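Local coordinates for PKS_KS domain-containing protein (Photorhabdus luminescens subsp. laumondii, PDB 6SMO) that probably acts as a beta-ketoacyl synthase, the condensing enzyme of fatty acid or polyketide biosynthesis, and holds a polyketone dodecanal ligand in this crystal, at residues B[99-104]-B[262-266]; B[280-284]-B[383-387]; B[302-308]-B[341-346]. All coordinates share one frame; numbering follows the deposited sequence.

Going along the chain from the N terminus, contact 1 comes first: helix 95-111 is met again 158 residues later by strand 263-271, which closes a long loop and lays helix 95-111 on the mixed sheet. Contact 2 opens soon after, at the loop before strand 284-293, and closes when helix 372-388 packs against that loop. Within the span it encloses lies contact 3, a much shorter closure between the start of helix 306-319 and helix 337-350. No pair of contacts crosses, and none touches another. Contact 1 and contact 3 lie on opposite sides of the chain's centre, with centres about 31 Å apart, so these two serve separate parts of one ketosynthase fold.

Contact 1 (B[99-104]-B[262-266]); sequences FALDAA and EGCGI
The carboxylate oxygen OE2 of E262 is approached from two sources, both on helix 95-111. It lies at the edge of the F99 ring, in the ring plane and 3.6 Å from CE2, and it forms a salt bridge with K95, one helical turn before F99. OE1 of the same carboxylate takes a weak hydrogen bond from V78 N. The carboxylate plane stands perpendicular to the ring, and the chain of E262 is extended beyond CG. That CG sits between the backbone N and the carbonyl carbon (chi1 60°), which brings the carboxylate to the CE2/CZ edge of the phenyl ring.

Further along, the contact becomes apolar. G263 approaches the ring obliquely, its CA 4.0 Å from F99 CD2, with backbone angles that call for glycine because of the carbonyl O just before it. C264 then points toward the helix: its CB meets F99 CB at 3.6 Å, and with SG anti to the backbone N (chi1 176°) the sulfur lies 3.6 Å from A103 CB. I266, the next residue on this side of the strand, brings CG1 to the same methyl, 3.4 Å from A103 CB.

The axes of 99-104 and 263-266 run 37° from parallel and approach to 7.6 Å, a spacing consistent with the small A103 facing the strand. Helix 95-111 thus lies on the sheet, touching strands 29-37 and 212-219 as well, with helix 169-178 alongside, as in the helical layers of the thiolase fold.

Chemically, the contact pairs an apolar seam with a buried carboxylate whose charge is met by K95. The positively polarised edge of F99 would probably add a modest favourable term to that pairing.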
# COMPACT_ATOMS: atom_id res chain seq x y z
N PHE B 99 -4.10 17.08 6.80
CA PHE B 99 -2.62 17.20 6.62
C PHE B 99 -2.28 17.20 5.13
O PHE B 99 -1.32 17.91 4.74
CB PHE B 99 -1.87 16.08 7.34
CG PHE B 99 -2.00 16.05 8.85
CD1 PHE B 99 -2.31 17.19 9.57
CD2 PHE B 99 -1.77 14.87 9.55
CE1 PHE B 99 -2.42 17.15 10.95
CE2 PHE B 99 -1.87 14.84 10.93
CZ PHE B 99 -2.19 15.98 11.63
N ALA B 100 -3.02 16.43 4.32
CA ALA B 100 -2.84 16.32 2.85
C ALA B 100 -3.17 17.66 2.18
O ALA B 100 -2.37 18.10 1.34
CB ALA B 100 -3.71 15.21 2.31
N LEU B 101 -4.30 18.28 2.55
CA LEU B 101 -4.77 19.58 2.00
C LEU B 101 -3.82 20.71 2.41
O LEU B 101 -3.58 21.60 1.57
CB LEU B 101 -6.20 19.86 2.47
CG LEU B 101 -7.31 19.54 1.47
CD1 LEU B 101 -7.47 18.04 1.28
CD2 LEU B 101 -8.63 20.17 1.89
N ASP B 102 -3.32 20.69 3.65
CA ASP B 102 -2.42 21.73 4.21
C ASP B 102 -1.06 21.67 3.51
O ASP B 102 -0.58 22.73 3.07
CB ASP B 102 -2.26 21.57 5.73
CG ASP B 102 -3.52 21.84 6.52
OD1 ASP B 102 -4.40 22.56 6.01
OD2 ASP B 102 -3.62 21.33 7.66
N ALA B 103 -0.48 20.47 3.40
CA ALA B 103 0.84 20.21 2.77
C ALA B 103 0.79 20.55 1.28
O ALA B 103 1.76 21.17 0.79
CB ALA B 103 1.24 18.77 2.99
N ALA B 104 -0.29 20.17 0.59
CA ALA B 104 -0.51 20.42 -0.85
C ALA B 104 -0.55 21.93 -1.12
O ALA B 104 0.06 22.38 -2.11
CB ALA B 104 -1.78 19.75 -1.31
N GLU B 262 2.53 11.14 13.48
CA GLU B 262 1.59 11.55 12.40
C GLU B 262 2.24 12.67 11.58
O GLU B 262 3.29 13.20 12.02
CB GLU B 262 0.25 12.01 12.99
CG GLU B 262 0.36 13.20 13.94
CD GLU B 262 -0.96 13.70 14.49
OE1 GLU B 262 -0.94 14.67 15.28
OE2 GLU B 262 -2.02 13.13 14.15
N GLY B 263 1.66 13.00 10.43
CA GLY B 263 2.11 14.10 9.56
C GLY B 263 1.88 13.81 8.09
O GLY B 263 1.21 12.80 7.78
N CYS B 264 2.41 14.67 7.22
CA CYS B 264 2.29 14.58 5.74
C CYS B 264 3.47 15.28 5.06
O CYS B 264 3.89 16.35 5.56
CB CYS B 264 0.98 15.20 5.26
SG CYS B 264 0.79 15.23 3.46
N GLY B 265 3.98 14.69 3.98
CA GLY B 265 4.97 15.30 3.08
C GLY B 265 4.44 15.34 1.65
O GLY B 265 3.87 14.32 1.22
N ILE B 266 4.58 16.48 0.97
CA ILE B 266 4.14 16.68 -0.44
C ILE B 266 5.28 17.32 -1.22
O ILE B 266 5.75 18.40 -0.80
CB ILE B 266 2.84 17.51 -0.52
CG1 ILE B 266 1.67 16.84 0.20
CG2 ILE B 266 2.50 17.85 -1.96
CD1 ILE B 266 1.18 15.56 -0.45

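Contact 2 (B[280-284]-B[383-387]); sequences AHIYA and CLEIE
H281 turns an edge of its imidazole to the carboxylate of E387, whose CD lies in the ring plane; ring and carboxylate planes stand 86° apart. The other flat group is the Y283 phenol. H281 CE1 sits over the centre of one of its faces, 3.8 Å above the plane, while Y283 CE2 lies in the plane of the imidazole, at its edge. The carbonyl O of C383 lies at the edge of the phenol, near the ring plane; E387 CG and L384 CD2 approach that ring obliquely.

The polar link across the pair is weak: H281 NE2 donates to E387 OE1 at 2.9 Å, but the angle at the hydrogen is just 139°. The bend of E387 at chi2 (-87°) carries its carboxylate back toward the imidazole, with CG left 3.6 Å from Y283 CD1. H281 and E387 each also touch a crystal neighbour.

Deeper in, the contact is apolar. Y283 and L384 lie side by side and point the same way, CE1 meeting CD2 at 4.0 Å, and Y283 CB rests 4.1 Å from C383 CB. A284 CB also meets I386 CD1, at 4.0 Å. Y283 OH makes a weak hydrogen bond to D110 of helix 95-111.

C383 and L384 reach L34 on strand 29-37, and I386 meets M437 on strand 431-438. Helix 372-388 therefore lies against the sheet beside strands 29-37 and 431-438, consistent with a helix packed between sheet layers of the thiolase fold.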
# COMPACT_ATOMS: atom_id res chain seq x y z
N ALA B 280 11.20 28.23 -12.83
CA ALA B 280 10.92 27.70 -11.47
C ALA B 280 12.24 27.44 -10.73
O ALA B 280 13.25 27.15 -11.40
CB ALA B 280 10.10 26.44 -11.58
N HIS B 281 12.21 27.55 -9.40
CA HIS B 281 13.33 27.18 -8.49
C HIS B 281 13.37 25.66 -8.34
O HIS B 281 12.31 25.08 -8.05
CB HIS B 281 13.20 27.88 -7.14
CG HIS B 281 14.15 27.37 -6.11
ND1 HIS B 281 13.78 26.45 -5.15
CD2 HIS B 281 15.47 27.63 -5.91
CE1 HIS B 281 14.82 26.17 -4.39
NE2 HIS B 281 15.87 26.88 -4.84
N ILE B 282 14.55 25.06 -8.52
CA ILE B 282 14.77 23.58 -8.46
C ILE B 282 15.52 23.24 -7.17
O ILE B 282 16.65 23.72 -6.99
CB ILE B 282 15.53 23.09 -9.71
CG1 ILE B 282 14.75 23.40 -11.00
CG2 ILE B 282 15.87 21.61 -9.60
CD1 ILE B 282 15.61 23.41 -12.25
N TYR B 283 14.90 22.43 -6.30
CA TYR B 283 15.49 21.92 -5.03
C TYR B 283 16.54 20.86 -5.35
O TYR B 283 17.71 21.03 -4.95
CB TYR B 283 14.40 21.37 -4.11
CG TYR B 283 13.62 22.42 -3.36
CD1 TYR B 283 14.01 22.84 -2.10
CD2 TYR B 283 12.49 23.00 -3.91
CE1 TYR B 283 13.31 23.81 -1.40
CE2 TYR B 283 11.77 23.97 -3.23
CZ TYR B 283 12.18 24.37 -1.97
OH TYR B 283 11.48 25.33 -1.29
N ALA B 284 16.14 19.81 -6.07
CA ALA B 284 16.99 18.65 -6.43
C ALA B 284 16.36 17.87 -7.59
O ALA B 284 15.15 18.04 -7.84
CB ALA B 284 17.19 17.77 -5.22
N CYS B 383 15.44 17.03 0.26
CA CYS B 383 15.45 18.11 -0.77
C CYS B 383 16.04 19.39 -0.18
O CYS B 383 16.83 20.04 -0.88
CB CYS B 383 14.05 18.35 -1.32
SG CYS B 383 13.41 16.96 -2.29
N LEU B 384 15.67 19.73 1.07
CA LEU B 384 16.17 20.92 1.81
C LEU B 384 17.66 20.74 2.13
O LEU B 384 18.40 21.74 2.07
CB LEU B 384 15.35 21.10 3.09
CG LEU B 384 13.90 21.54 2.88
CD1 LEU B 384 13.08 21.31 4.14
CD2 LEU B 384 13.83 23.00 2.46
N GLU B 385 18.08 19.51 2.47
CA GLU B 385 19.49 19.16 2.82
C GLU B 385 20.40 19.41 1.61
O GLU B 385 21.48 20.02 1.81
CB GLU B 385 19.59 17.71 3.28
CG GLU B 385 19.23 17.51 4.74
CD GLU B 385 19.26 16.06 5.19
OE1 GLU B 385 18.55 15.24 4.59
OE2 GLU B 385 20.00 15.75 6.14
N ILE B 386 20.00 18.96 0.42
CA ILE B 386 20.77 19.09 -0.85
C ILE B 386 20.83 20.58 -1.24
O ILE B 386 21.93 21.03 -1.63
CB ILE B 386 20.16 18.22 -1.97
CG1 ILE B 386 20.34 16.73 -1.67
CG2 ILE B 386 20.73 18.60 -3.33
CD1 ILE B 386 19.45 15.82 -2.49
N GLU B 387 19.71 21.29 -1.13
CA GLU B 387 19.58 22.74 -1.44
C GLU B 387 20.57 23.54 -0.59
O GLU B 387 21.35 24.33 -1.17
CB GLU B 387 18.16 23.24 -1.19
CG GLU B 387 17.46 23.75 -2.43
CD GLU B 387 17.73 25.21 -2.74
OE1 GLU B 387 18.20 25.51 -3.86
OE2 GLU B 387 17.46 26.06 -1.87

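Contact 3 (B[302-308]-B[341-346]); sequences PADGMAM and INESNA
P302 O and A303 O both take side-chain amides from helix 337-350, which ties the segment leading into helix 306-319 to that helix and probably helps to set its course in this thiolase-fold ketosynthase; G305 is the N-cap of helix 306-319.

Two hydrogen bonds make the polar part. N342 ND2 donates to P302 O over 2.6 Å with an angle of 161°, lying in the carbonyl plane; having CG anti to the backbone N (chi1 174°) extends the amide across to the turn. N345 ND2, one turn further on, gives a straighter bond of 2.8 Å to A303 O (169°), yet it comes from above the carbonyl plane. Each oxygen lies close to the plane of the amide that serves it.

Close backbone packing comes next. G305 brings its CA to 4.7 Å from that of N342, with no side chain between it and the helix. Its carbonyl O faces A346, 3.5 Å from CA in a CA-H...O contact.

Apolar contact completes the interface: M308 CG lies 3.6 Å from A346 CB, and the rest of M308 reaches L424 and V434 of the neighbouring strands. E343, near the M308 methyl, has its carboxylate held by H332 N and G333 N.

A water accepts a second bond from N342 ND2 at 3.0 Å, and a weak one from M308 N at 3.4 Å, bridging the asparagine amide to the first turn of the helix.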
# COMPACT_ATOMS: atom_id res chain seq x y z
N PRO B 302 15.68 -9.36 7.72
CA PRO B 302 16.89 -10.16 7.91
C PRO B 302 18.13 -9.30 8.17
O PRO B 302 18.15 -8.16 7.76
CB PRO B 302 17.00 -10.93 6.58
CG PRO B 302 16.40 -9.98 5.57
CD PRO B 302 15.28 -9.28 6.30
N ALA B 303 19.14 -9.89 8.82
CA ALA B 303 20.37 -9.21 9.29
C ALA B 303 21.27 -8.85 8.10
O ALA B 303 21.77 -7.70 8.06
CB ALA B 303 21.10 -10.08 10.28
N ASP B 304 21.48 -9.79 7.17
CA ASP B 304 22.41 -9.65 6.02
C ASP B 304 22.01 -8.45 5.15
O ASP B 304 22.92 -7.71 4.72
CB ASP B 304 22.48 -10.95 5.19
CG ASP B 304 21.15 -11.42 4.63
OD1 ASP B 304 20.10 -10.88 5.04
OD2 ASP B 304 21.17 -12.33 3.78
N GLY B 305 20.71 -8.26 4.92
CA GLY B 305 20.15 -7.12 4.15
C GLY B 305 20.53 -7.18 2.68
O GLY B 305 20.95 -6.14 2.14
N MET B 306 20.38 -8.36 2.06
CA MET B 306 20.73 -8.61 0.63
C MET B 306 19.68 -7.98 -0.29
O MET B 306 20.07 -7.43 -1.33
CB MET B 306 20.82 -10.11 0.34
CG MET B 306 21.99 -10.80 1.04
SD MET B 306 23.59 -10.36 0.32
CE MET B 306 24.67 -11.47 1.23
N ALA B 307 18.40 -8.07 0.09
CA ALA B 307 17.24 -7.55 -0.68
C ALA B 307 17.36 -6.02 -0.82
O ALA B 307 17.27 -5.53 -1.97
CB ALA B 307 15.95 -7.93 -0.01
N MET B 308 17.57 -5.32 0.29
CA MET B 308 17.73 -3.84 0.34
C MET B 308 18.94 -3.43 -0.50
O MET B 308 18.85 -2.40 -1.20
CB MET B 308 17.90 -3.35 1.78
CG MET B 308 18.20 -1.86 1.91
SD MET B 308 16.98 -0.80 1.09
CE MET B 308 15.92 -0.38 2.48
N ILE B 341 20.17 -2.62 11.75
CA ILE B 341 21.24 -3.61 11.41
C ILE B 341 21.09 -4.00 9.93
O ILE B 341 22.13 -4.15 9.25
CB ILE B 341 21.22 -4.83 12.35
CG1 ILE B 341 22.47 -5.70 12.17
CG2 ILE B 341 19.94 -5.65 12.19
CD1 ILE B 341 22.73 -6.65 13.32
N ASN B 342 19.84 -4.13 9.45
CA ASN B 342 19.50 -4.53 8.05
C ASN B 342 20.05 -3.49 7.07
O ASN B 342 20.67 -3.91 6.07
CB ASN B 342 17.99 -4.72 7.88
CG ASN B 342 17.57 -5.00 6.45
OD1 ASN B 342 17.44 -4.08 5.65
ND2 ASN B 342 17.32 -6.26 6.13
N GLU B 343 19.83 -2.20 7.35
CA GLU B 343 20.23 -1.07 6.47
C GLU B 343 21.75 -0.89 6.49
O GLU B 343 22.33 -0.62 5.42
CB GLU B 343 19.53 0.22 6.91
CG GLU B 343 18.05 0.25 6.56
CD GLU B 343 17.40 1.61 6.74
OE1 GLU B 343 17.28 2.05 7.90
OE2 GLU B 343 17.04 2.23 5.72
N SER B 344 22.38 -1.00 7.67
CA SER B 344 23.84 -0.85 7.88
C SER B 344 24.59 -1.89 7.03
O SER B 344 25.52 -1.50 6.30
CB SER B 344 24.21 -0.97 9.33
OG SER B 344 23.61 0.08 10.08
N ASN B 345 24.17 -3.16 7.11
CA ASN B 345 24.78 -4.30 6.36
C ASN B 345 24.46 -4.17 4.87
O ASN B 345 25.30 -4.61 4.06
CB ASN B 345 24.32 -5.65 6.92
CG ASN B 345 24.88 -5.96 8.29
OD1 ASN B 345 26.00 -5.57 8.61
ND2 ASN B 345 24.12 -6.66 9.10
N ALA B 346 23.31 -3.59 4.52
CA ALA B 346 22.87 -3.35 3.12
C ALA B 346 23.81 -2.34 2.45
O ALA B 346 24.26 -2.61 1.32
CB ALA B 346 21.44 -2.88 3.08
O HOH W 1 16.75 -6.72 3.24